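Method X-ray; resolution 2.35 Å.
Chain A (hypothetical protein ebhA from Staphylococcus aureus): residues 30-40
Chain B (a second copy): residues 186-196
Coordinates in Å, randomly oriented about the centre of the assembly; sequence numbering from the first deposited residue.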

# COMPACT_ATOMS: atom_id res chain seq x y z
N LYS A 30 14.36 12.24 -7.28
CA LYS A 30 13.29 13.08 -7.81
C LYS A 30 13.51 14.52 -7.37
O LYS A 30 13.32 15.46 -8.15
CB LYS A 30 11.93 12.59 -7.29
CG LYS A 30 11.55 11.19 -7.76
CD LYS A 30 10.30 10.67 -7.05
CE LYS A 30 9.08 11.53 -7.33
NZ LYS A 30 7.85 10.96 -6.70
N THR A 31 13.95 14.69 -6.13
CA THR A 31 14.22 16.00 -5.57
C THR A 31 15.42 16.68 -6.22
O THR A 31 15.38 17.87 -6.54
CB THR A 31 14.45 15.92 -4.05
OG1 THR A 31 13.25 15.48 -3.40
CG2 THR A 31 14.86 17.27 -3.49
N ALA A 32 16.50 15.92 -6.40
CA ALA A 32 17.70 16.46 -7.02
C ALA A 32 17.39 17.01 -8.41
O ALA A 32 17.84 18.10 -8.79
CB ALA A 32 18.78 15.38 -7.08
N TYR A 33 16.61 16.25 -9.18
CA TYR A 33 16.23 16.66 -10.52
C TYR A 33 15.42 17.94 -10.43
O TYR A 33 15.71 18.92 -11.10
CB TYR A 33 15.39 15.58 -11.22
CG TYR A 33 14.76 16.06 -12.50
CD1 TYR A 33 15.54 16.37 -13.61
CD2 TYR A 33 13.38 16.22 -12.60
CE1 TYR A 33 14.96 16.84 -14.79
CE2 TYR A 33 12.79 16.69 -13.77
CZ TYR A 33 13.59 16.99 -14.86
OH TYR A 33 13.01 17.45 -16.01
N ASP A 34 14.40 17.91 -9.58
CA ASP A 34 13.53 19.07 -9.39
C ASP A 34 14.33 20.32 -9.00
O ASP A 34 14.05 21.42 -9.48
CB ASP A 34 12.49 18.76 -8.32
CG ASP A 34 11.44 19.86 -8.19
OD1 ASP A 34 10.85 20.22 -9.23
OD2 ASP A 34 11.22 20.35 -7.07
N GLN A 35 15.32 20.14 -8.14
CA GLN A 35 16.14 21.26 -7.70
C GLN A 35 17.07 21.75 -8.80
O GLN A 35 17.46 22.92 -8.82
CB GLN A 35 16.96 20.88 -6.46
CG GLN A 35 16.11 20.66 -5.22
CD GLN A 35 15.19 21.83 -4.96
OE1 GLN A 35 15.63 22.95 -4.72
NE2 GLN A 35 13.88 21.57 -5.00
N ALA A 36 17.42 20.86 -9.72
CA ALA A 36 18.30 21.22 -10.83
C ALA A 36 17.52 22.11 -11.80
O ALA A 36 18.04 23.12 -12.29
CB ALA A 36 18.80 19.97 -11.55
N VAL A 37 16.27 21.73 -12.06
CA VAL A 37 15.41 22.50 -12.95
C VAL A 37 15.19 23.90 -12.39
O VAL A 37 15.31 24.89 -13.12
CB VAL A 37 14.05 21.82 -13.13
CG1 VAL A 37 13.13 22.66 -13.99
CG2 VAL A 37 14.24 20.46 -13.77
N ALA A 38 14.87 23.98 -11.11
CA ALA A 38 14.64 25.26 -10.45
C ALA A 38 15.89 26.12 -10.57
O ALA A 38 15.82 27.31 -10.85
CB ALA A 38 14.27 25.05 -8.99
N ALA A 39 17.04 25.49 -10.35
CA ALA A 39 18.32 26.18 -10.44
C ALA A 39 18.53 26.70 -11.87
O ALA A 39 18.96 27.84 -12.08
CB ALA A 39 19.44 25.24 -10.06
N ALA A 40 18.22 25.85 -12.85
CA ALA A 40 18.38 26.20 -14.26
C ALA A 40 17.56 27.44 -14.61
O ALA A 40 18.07 28.37 -15.22
CB ALA A 40 17.96 25.02 -15.14
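Chain B 186-196: ALNAVTRAKAA

The most unusual feature of this contact is a very short polar link at its centre: Thr191(B) OG1 lies 2.5 Å from Gln35(A) OE1, with the threonine hydroxyl as donor, near the lower limit for an O–O hydrogen bond. The same amide uses its other end as well. Gln35(A) NE2 donates to Asn188(B) OD1 at 3.1 Å with an N–H...O angle of 159°, so one glutamine spans two residues three apart in chain B, close to one helical turn.

Both stretches are helical. In chain B, phi and psi stay near -60° and -45° over most of the length, and i to i+4 bonds such as Arg192(B) N to Asn188(B) O, 2.9 Å, and Lys194(B) N to Val190(B) O, 2.8 Å, confirm an alpha-helix. Psi shifts to about -22° at Ala195(B) and Ala196(B), and the bonds from Ala196(B) N to Arg192(B) O (2.9 Å) and to Ala193(B) O (3.2 Å) are both weak. The two helices run in the same general direction, their axes inclined by 38° (signed crossing angle -38°) and 8.6 Å apart at closest approach. Together the stretches bury 380 Å².

Chain B faces chain A through Leu187(B), Thr191(B) and Ala195(B), spaced by four and all with CA-to-CB directed toward the partner. Leu187(B), chi1 t and chi2 p, sets CD2 3.7 Å from Thr31(A) CG2 and CG 3.7 Å from Gln35(A) CD, packing against the carbon part of the amide group. Asn188(B) leaves its helix sideways, but with chi1 at -80° its end comes nearer, which allows the bond to Gln35(A). Thr191(B), chi1 m, presents its methyl to chain A too: CG2 is 3.9 Å from Ala39(A) CB and 4.4 Å from Ala38(A) CB.

Further along, small residues let the backbones draw close. The CA atoms of Ala39(A) and Ala195(B) are 5.4 Å apart, the nearest approach in backbone register; their CB atoms are 4.2 Å apart, and Ala195(B) CB reaches 3.5 Å from Ala39(A) O. Arg192(B), exposed and extended beyond CB, has NE 4.4 Å from Ala38(A) CB. A water links the helices there, donating to Ala38(A) O at 2.7 Å and weakly accepting from Arg192(B) NE at 3.4 Å. Ala189(B) points away, and Ala193(B) and Lys194(B) make no contact with this stretch.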

# COMPACT_ATOMS: atom_id res chain seq x y z
N ALA B 186 11.48 25.71 1.91
CA ALA B 186 12.77 26.15 2.42
C ALA B 186 13.88 25.69 1.49
O ALA B 186 14.82 26.42 1.22
CB ALA B 186 12.99 25.60 3.82
N LEU B 187 13.75 24.46 1.00
CA LEU B 187 14.72 23.88 0.08
C LEU B 187 14.74 24.65 -1.24
O LEU B 187 15.81 24.99 -1.76
CB LEU B 187 14.39 22.40 -0.18
CG LEU B 187 15.13 21.66 -1.29
CD1 LEU B 187 16.63 21.90 -1.20
CD2 LEU B 187 14.83 20.18 -1.18
N ASN B 188 13.56 24.93 -1.78
CA ASN B 188 13.45 25.67 -3.03
C ASN B 188 14.01 27.09 -2.91
O ASN B 188 14.57 27.62 -3.87
CB ASN B 188 11.99 25.75 -3.49
CG ASN B 188 11.53 24.48 -4.17
OD1 ASN B 188 12.11 24.07 -5.18
ND2 ASN B 188 10.49 23.86 -3.64
N ALA B 189 13.86 27.68 -1.73
CA ALA B 189 14.36 29.03 -1.48
C ALA B 189 15.88 29.09 -1.59
O ALA B 189 16.43 29.98 -2.24
CB ALA B 189 13.92 29.51 -0.09
N VAL B 190 16.56 28.14 -0.97
CA VAL B 190 18.02 28.08 -1.02
C VAL B 190 18.50 27.90 -2.46
O VAL B 190 19.36 28.64 -2.93
CB VAL B 190 18.56 26.92 -0.16
CG1 VAL B 190 20.05 26.73 -0.42
CG2 VAL B 190 18.31 27.19 1.33
N THR B 191 17.93 26.92 -3.14
CA THR B 191 18.30 26.63 -4.52
C THR B 191 18.11 27.84 -5.43
O THR B 191 19.01 28.21 -6.17
CB THR B 191 17.48 25.45 -5.08
OG1 THR B 191 17.72 24.28 -4.28
CG2 THR B 191 17.88 25.16 -6.52
N ARG B 192 16.93 28.45 -5.36
CA ARG B 192 16.64 29.61 -6.19
C ARG B 192 17.50 30.82 -5.84
O ARG B 192 17.96 31.54 -6.73
CB ARG B 192 15.16 29.98 -6.07
CG ARG B 192 14.25 29.05 -6.84
CD ARG B 192 12.79 29.26 -6.49
NE ARG B 192 11.92 28.32 -7.20
CZ ARG B 192 10.69 27.99 -6.81
NH1 ARG B 192 10.17 28.52 -5.71
NH2 ARG B 192 9.98 27.12 -7.51
N ALA B 193 17.73 31.03 -4.55
CA ALA B 193 18.53 32.15 -4.09
C ALA B 193 19.99 32.00 -4.50
O ALA B 193 20.61 32.97 -4.93
CB ALA B 193 18.42 32.30 -2.57
N LYS B 194 20.53 30.79 -4.38
CA LYS B 194 21.92 30.56 -4.73
C LYS B 194 22.12 30.72 -6.24
O LYS B 194 23.08 31.34 -6.69
CB LYS B 194 22.37 29.17 -4.29
CG LYS B 194 23.88 29.02 -4.23
CD LYS B 194 24.32 27.63 -3.80
CE LYS B 194 24.08 26.59 -4.89
NZ LYS B 194 24.51 25.23 -4.45
N ALA B 195 21.19 30.16 -7.01
CA ALA B 195 21.26 30.24 -8.47
C ALA B 195 21.01 31.67 -8.94
O ALA B 195 21.41 32.04 -10.04
CB ALA B 195 20.23 29.29 -9.10
N ALA B 196 20.36 32.46 -8.09
CA ALA B 196 20.05 33.85 -8.42
C ALA B 196 21.24 34.79 -8.24
O ALA B 196 21.27 35.86 -8.84
CB ALA B 196 18.88 34.33 -7.58
O HOH W 1 13.90 29.01 -9.88